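Local coordinates for HEPN domain-containing protein (Thermotoga maritima, PDB 1O3U) that is of unknown function but folds as an all-helical HEPN domain, a module that in relatives is often found alongside nucleotidyltransferases, at residues E122-I125 / R126-D130; I76-E79 / L80-A84. One frame throughout, in Å; residues are numbered along the deposited sequence.

Contact 1: E122-I125 / R126-D130; sequences EKII and RFCED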
ATOM      1  N   GLU A 122       0.334  13.071   5.695  1.00  9.19           N
ATOM      2  CA  GLU A 122      -0.151  14.202   4.963  1.00  9.59           C
ATOM      3  C   GLU A 122       0.870  15.344   4.784  1.00  9.02           C
ATOM      4  O   GLU A 122       0.999  15.895   3.688  1.00  7.35           O
ATOM      5  CB  GLU A 122      -1.426  14.717   5.606  1.00 10.83           C
ATOM      6  CG  GLU A 122      -2.132  15.798   4.791  1.00 13.98           C
ATOM      7  CD  GLU A 122      -3.617  15.848   5.141  1.00 19.91           C
ATOM      8  OE1 GLU A 122      -3.955  15.726   6.345  1.00 27.62           O
ATOM      9  OE2 GLU A 122      -4.452  15.958   4.238  1.00 24.22           O
ATOM     10  N   LYS A 123       1.583  15.681   5.857  1.00  8.85           N
ATOM     11  CA  LYS A 123       2.648  16.640   5.811  1.00  8.97           C
ATOM     12  C   LYS A 123       3.730  16.263   4.816  1.00  9.31           C
ATOM     13  O   LYS A 123       4.174  17.086   4.011  1.00  7.94           O
ATOM     14  CB  LYS A 123       3.202  16.789   7.226  1.00 10.24           C
ATOM     15  CG  LYS A 123       3.792  18.038   7.556  1.00 16.10           C
ATOM     16  CD  LYS A 123       3.722  18.193   9.102  1.00 18.54           C
ATOM     17  CE  LYS A 123       4.252  19.468   9.553  1.00 20.34           C
ATOM     18  NZ  LYS A 123       4.784  19.361  10.929  1.00 20.12           N
ATOM     19  N   ILE A 124       4.148  14.995   4.853  1.00  8.52           N
ATOM     20  CA  ILE A 124       5.142  14.513   3.928  1.00  8.47           C
ATOM     21  C   ILE A 124       4.640  14.564   2.484  1.00  8.60           C
ATOM     22  O   ILE A 124       5.392  15.007   1.556  1.00  8.70           O
ATOM     23  CB  ILE A 124       5.623  13.105   4.354  1.00  8.16           C
ATOM     24  CG1 ILE A 124       6.475  13.211   5.629  1.00  8.57           C
ATOM     25  CG2 ILE A 124       6.439  12.441   3.241  1.00  8.88           C
ATOM     26  CD1 ILE A 124       6.804  11.864   6.315  1.00 10.02           C
ATOM     27  N   ILE A 125       3.405  14.103   2.265  1.00  7.44           N
ATOM     28  CA  ILE A 125       2.787  14.208   0.947  1.00  8.67           C
ATOM     29  C   ILE A 125       2.806  15.660   0.405  1.00  8.60           C
ATOM     30  O   ILE A 125       3.198  15.883  -0.728  1.00  8.65           O
ATOM     31  CB  ILE A 125       1.378  13.654   0.955  1.00  8.80           C
ATOM     32  CG1 ILE A 125       1.412  12.143   1.132  1.00  9.13           C
ATOM     33  CG2 ILE A 125       0.610  14.115  -0.311  1.00 10.64           C
ATOM     34  CD1 ILE A 125      -0.002  11.540   1.465  1.00 11.83           C
ATOM     35  N   ARG A 126       2.414  16.629   1.227  1.00  8.67           N
ATOM     36  CA  ARG A 126       2.328  18.027   0.818  1.00  9.94           C
ATOM     37  C   ARG A 126       3.735  18.617   0.580  1.00  9.46           C
ATOM     38  O   ARG A 126       3.943  19.365  -0.364  1.00 10.77           O
ATOM     39  CB  ARG A 126       1.563  18.817   1.867  1.00  9.45           C
ATOM     40  CG  ARG A 126       0.067  18.441   1.914  1.00 10.45           C
ATOM     41  CD  ARG A 126      -0.715  19.178   2.980  1.00 11.67           C
ATOM     42  NE  ARG A 126      -2.149  19.034   2.782  1.00 13.47           N
ATOM     43  CZ  ARG A 126      -3.063  19.459   3.635  1.00 11.93           C
ATOM     44  NH1 ARG A 126      -2.717  20.074   4.750  1.00 15.14           N
ATOM     45  NH2 ARG A 126      -4.331  19.289   3.358  1.00 10.60           N
ATOM     46  N   PHE A 127       4.708  18.205   1.376  1.00 10.05           N
ATOM     47  CA  PHE A 127       6.114  18.587   1.132  1.00  9.16           C
ATOM     48  C   PHE A 127       6.625  18.076  -0.225  1.00  9.12           C
ATOM     49  O   PHE A 127       7.262  18.834  -1.039  1.00  9.83           O
ATOM     50  CB  PHE A 127       7.010  18.040   2.219  1.00  8.58           C
ATOM     51  CG  PHE A 127       8.460  18.363   2.000  1.00  9.23           C
ATOM     52  CD1 PHE A 127       8.960  19.589   2.309  1.00 12.43           C
ATOM     53  CD2 PHE A 127       9.321  17.401   1.478  1.00 14.28           C
ATOM     54  CE1 PHE A 127      10.328  19.866   2.120  1.00 13.94           C
ATOM     55  CE2 PHE A 127      10.651  17.675   1.286  1.00 14.10           C
ATOM     56  CZ  PHE A 127      11.151  18.903   1.602  1.00 14.45           C
ATOM     57  N   CYS A 128       6.405  16.790  -0.478  1.00  9.50           N
ATOM     58  CA  CYS A 128       6.739  16.191  -1.759  1.00  9.51           C
ATOM     59  C   CYS A 128       5.993  16.860  -2.925  1.00 10.29           C
ATOM     60  O   CYS A 128       6.604  17.108  -3.981  1.00  9.63           O
ATOM     61  CB  CYS A 128       6.477  14.693  -1.756  1.00  9.54           C
ATOM     62  SG  CYS A 128       7.535  13.791  -0.614  1.00 13.21           S
ATOM     63  N   GLU A 129       4.713  17.168  -2.739  1.00 10.22           N
ATOM     64  CA  GLU A 129       3.945  17.949  -3.752  1.00 10.96           C
ATOM     65  C   GLU A 129       4.626  19.292  -4.041  1.00 11.20           C
ATOM     66  O   GLU A 129       4.829  19.666  -5.202  1.00 11.75           O
ATOM     67  CB  GLU A 129       2.492  18.165  -3.307  1.00 11.19           C
ATOM     68  CG  GLU A 129       1.626  16.954  -3.468  1.00 13.07           C
ATOM     69  CD  GLU A 129       0.239  17.081  -2.910  1.00 18.14           C
ATOM     70  OE1 GLU A 129       0.011  17.996  -2.077  1.00 20.73           O
ATOM     71  OE2 GLU A 129      -0.615  16.236  -3.286  1.00 20.49           O
ATOM     72  N   ASP A 130       5.007  20.001  -2.989  1.00 12.48           N
ATOM     73  CA  ASP A 130       5.675  21.287  -3.095  1.00 13.35           C
ATOM     74  C   ASP A 130       6.997  21.171  -3.844  1.00 14.33           C
ATOM     75  O   ASP A 130       7.307  22.016  -4.682  1.00 14.17           O
ATOM     76  CB  ASP A 130       5.899  21.906  -1.713  1.00 13.47           C
ATOM     77  CG  ASP A 130       4.594  22.405  -1.064  1.00 17.41           C
ATOM     78  OD1 ASP A 130       3.497  22.264  -1.684  1.00 14.78           O
ATOM     79  OD2 ASP A 130       4.591  22.982   0.061  1.00 19.94           O
TER

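Contact 2: I76-E79 / L80-A84; sequences IPEE and LMDHA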
ATOM      1  N   ILE A  76      15.873  18.677   3.461  1.00 13.39           N
ATOM      2  CA  ILE A  76      14.716  18.073   4.129  1.00 14.22           C
ATOM      3  C   ILE A  76      14.632  18.606   5.552  1.00 14.64           C
ATOM      4  O   ILE A  76      15.549  18.369   6.370  1.00 13.83           O
ATOM      5  CB  ILE A  76      14.844  16.548   4.224  1.00 14.73           C
ATOM      6  CG1 ILE A  76      15.070  15.906   2.842  1.00 14.14           C
ATOM      7  CG2 ILE A  76      13.628  15.975   4.980  1.00 16.06           C
ATOM      8  CD1 ILE A  76      14.049  16.250   1.775  1.00 17.16           C
ATOM      9  N   PRO A  77      13.536  19.279   5.872  1.00 15.46           N
ATOM     10  CA  PRO A  77      13.384  19.825   7.214  1.00 16.32           C
ATOM     11  C   PRO A  77      13.493  18.725   8.273  1.00 16.36           C
ATOM     12  O   PRO A  77      13.052  17.571   8.069  1.00 14.96           O
ATOM     13  CB  PRO A  77      11.995  20.452   7.194  1.00 17.04           C
ATOM     14  CG  PRO A  77      11.639  20.605   5.755  1.00 18.07           C
ATOM     15  CD  PRO A  77      12.355  19.537   5.021  1.00 16.81           C
ATOM     16  N   GLU A  78      14.122  19.087   9.380  1.00 16.79           N
ATOM     17  CA  GLU A  78      14.351  18.180  10.478  1.00 17.98           C
ATOM     18  C   GLU A  78      13.060  17.588  10.978  1.00 16.81           C
ATOM     19  O   GLU A  78      13.015  16.400  11.286  1.00 17.06           O
ATOM     20  CB  GLU A  78      15.059  18.924  11.629  1.00 19.35           C
ATOM     21  CG  GLU A  78      15.414  18.035  12.802  1.00 23.09           C
ATOM     22  CD  GLU A  78      15.757  18.837  14.041  1.00 28.85           C
ATOM     23  OE1 GLU A  78      16.972  18.982  14.311  1.00 31.53           O
ATOM     24  OE2 GLU A  78      14.815  19.329  14.728  1.00 31.74           O
ATOM     25  N   GLU A  79      12.017  18.405  11.086  1.00 16.68           N
ATOM     26  CA  GLU A  79      10.740  17.917  11.599  1.00 16.90           C
ATOM     27  C   GLU A  79      10.117  16.846  10.724  1.00 15.98           C
ATOM     28  O   GLU A  79       9.425  15.991  11.232  1.00 15.64           O
ATOM     29  CB  GLU A  79       9.751  19.048  11.825  1.00 17.76           C
ATOM     30  CG  GLU A  79       8.985  19.543  10.619  1.00 20.14           C
ATOM     31  CD  GLU A  79       8.270  20.838  10.923  1.00 25.01           C
ATOM     32  OE1 GLU A  79       9.001  21.843  11.074  1.00 29.80           O
ATOM     33  OE2 GLU A  79       7.014  20.850  11.042  1.00 23.85           O
ATOM     34  N   LEU A  80      10.343  16.906   9.413  1.00 14.46           N
ATOM     35  CA  LEU A  80       9.871  15.825   8.515  1.00 14.81           C
ATOM     36  C   LEU A  80      10.652  14.539   8.738  1.00 14.31           C
ATOM     37  O   LEU A  80      10.101  13.480   8.646  1.00 12.76           O
ATOM     38  CB  LEU A  80       9.937  16.241   7.055  1.00 14.02           C
ATOM     39  CG  LEU A  80       8.930  17.308   6.627  1.00 16.86           C
ATOM     40  CD1 LEU A  80       8.957  17.526   5.081  1.00 18.29           C
ATOM     41  CD2 LEU A  80       7.513  17.007   7.111  1.00 16.01           C
ATOM     42  N   MET A  81      11.961  14.627   8.962  1.00 14.84           N
ATOM     43  CA  MET A  81      12.729  13.417   9.295  1.00 15.34           C
ATOM     44  C   MET A  81      12.227  12.844  10.602  1.00 14.73           C
ATOM     45  O   MET A  81      12.084  11.632  10.705  1.00 14.96           O
ATOM     46  CB  MET A  81      14.235  13.684   9.410  1.00 15.48           C
ATOM     47  CG  MET A  81      15.081  12.408   9.652  1.00 17.29           C
ATOM     48  SD  MET A  81      14.853  10.989   8.435  1.00 21.11           S
ATOM     49  CE  MET A  81      15.051  11.920   7.062  1.00 21.50           C
ATOM     50  N   ASP A  82      11.976  13.712  11.592  1.00 14.50           N
ATOM     51  CA  ASP A  82      11.377  13.315  12.873  1.00 14.42           C
ATOM     52  C   ASP A  82      10.053  12.570  12.656  1.00 13.74           C
ATOM     53  O   ASP A  82       9.838  11.509  13.217  1.00 13.26           O
ATOM     54  CB  ASP A  82      11.115  14.524  13.788  1.00 14.99           C
ATOM     55  CG  ASP A  82      12.360  15.015  14.515  1.00 19.32           C
ATOM     56  OD1 ASP A  82      12.261  16.023  15.284  1.00 25.11           O
ATOM     57  OD2 ASP A  82      13.474  14.450  14.390  1.00 21.74           O
ATOM     58  N   HIS A  83       9.174  13.134  11.847  1.00 12.38           N
ATOM     59  CA  HIS A  83       7.894  12.470  11.557  1.00 12.98           C
ATOM     60  C   HIS A  83       8.101  11.114  10.890  1.00 12.33           C
ATOM     61  O   HIS A  83       7.391  10.145  11.181  1.00 11.65           O
ATOM     62  CB  HIS A  83       7.017  13.317  10.637  1.00 12.80           C
ATOM     63  CG  HIS A  83       6.625  14.650  11.194  1.00 13.15           C
ATOM     64  ND1 HIS A  83       6.757  14.981  12.523  1.00 14.15           N
ATOM     65  CD2 HIS A  83       6.076  15.733  10.588  1.00 13.03           C
ATOM     66  CE1 HIS A  83       6.339  16.221  12.712  1.00 15.63           C
ATOM     67  NE2 HIS A  83       5.879  16.686  11.560  1.00 15.52           N
ATOM     68  N   ALA A  84       9.069  11.064   9.975  1.00 11.94           N
ATOM     69  CA  ALA A  84       9.356   9.852   9.231  1.00 12.15           C
ATOM     70  C   ALA A  84       9.770   8.759  10.189  1.00 12.14           C
ATOM     71  O   ALA A  84       9.389   7.622  10.034  1.00 11.76           O
ATOM     72  CB  ALA A  84      10.435  10.082   8.226  1.00 12.48           C
TER

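Contact 1: E122-I125 / R126-D130
Four successive i to i+4 backbone bonds tie Glu122-Ile125 to Arg126-Asp130 within helix 104-132, from Arg126 N to Glu122 O at 2.9 Å through Glu129 N to Ile125 O at 2.8 Å. The bond from Cys128 N to Ile124 O is nearly straight, with an N-H...O angle of 174°. Glu122 and Arg126 run side by side one turn apart. Glu122 has its CG anti to the backbone N (chi1 -172°), and this CG lies over one face of the guanidinium, 3.8 Å from Arg126 NE. Glu122 OE2 is 3.4 Å from Arg126 NH2, a salt bridge made from above the guanidinium plane. No N-H of Arg126 points at the oxygen. The carboxylate and guanidinium planes are 34° apart. The stronger partner of Glu122 OE2 is Lys24 of helix 11-28, by a salt bridge. Ile125 and Glu129 also lie alongside each other, with Ile125 CG2 3.9 Å from Glu129 OE2. On the buried side, Ile124 CG2 packs against Cys128 SG at 4.2 Å. Val47 of helix 32-54 touches both residues. The pairing of Glu122 with Arg126 rests on charge alone and not on a directed hydrogen bond, and Lys24 probably contributes much of the charge balance here.

Contact 2: I76-E79 / L80-A84
The contact is the start of helix 78-88 and the loop residues Ile76 and Pro77 that lead into it, with Pro77 at the N-cap position. Pro77 O accepts a backbone bond from Met81 N at 3.3 Å and a weak one from Leu80 N. Asp82 N and His83 N continue the helix by bonding to Glu78 O and Glu79 O. Pro77 and Leu80 lie side by side, and the proline CD meets Leu80 CD1 at 3.9 Å. Ile76 CG2 adds a contact to Leu80 CB at 4.2 Å. Glu78 OE2 and Asp82 OD1 are also 4.2 Å apart, so two like charges sit close together. They lie near the start of the helix, where its dipole would probably ease their repulsion. His83 has CG anti to its carbonyl carbon (chi1 -61°), which swings the ring back over the preceding turn. Glu79 O then sits 3.0 Å above the ring plane, over its centre. His83 ND1 is 3.1 Å from Glu79 O, but the angle is too poor for a hydrogen bond. His83 NE2 probably forms a hydrogen bond with Lys123 NZ, which also makes a salt bridge with Glu79 OE2. With an alanine here instead of His83, Lys123 NZ would probably lose one of its partners and Tyr120 the ring it stacks on. Helix 104-132 packs on Leu80 and Pro77 through Phe127, while Leu67 of helix 63-70 touches Met81 and Ala84.

In the fold
Contact 2 comes first along the chain, at the start of helix 78-88. Contact 1 follows on helix 104-132, the next helix, near its C-terminal end. Their centres lie about 11 Å apart, and the two contacts touch directly. Polar and apolar links together join the two helices there. Helix 104-132 also packs on helices 11-28 and 32-54, so contact 1 lies between those helices and the shorter helix 78-88. Both contacts belong to the same HEPN domain. Where they meet, the short helix 78-88 is held onto the long C-terminal helix 104-132 of this all-helical domain.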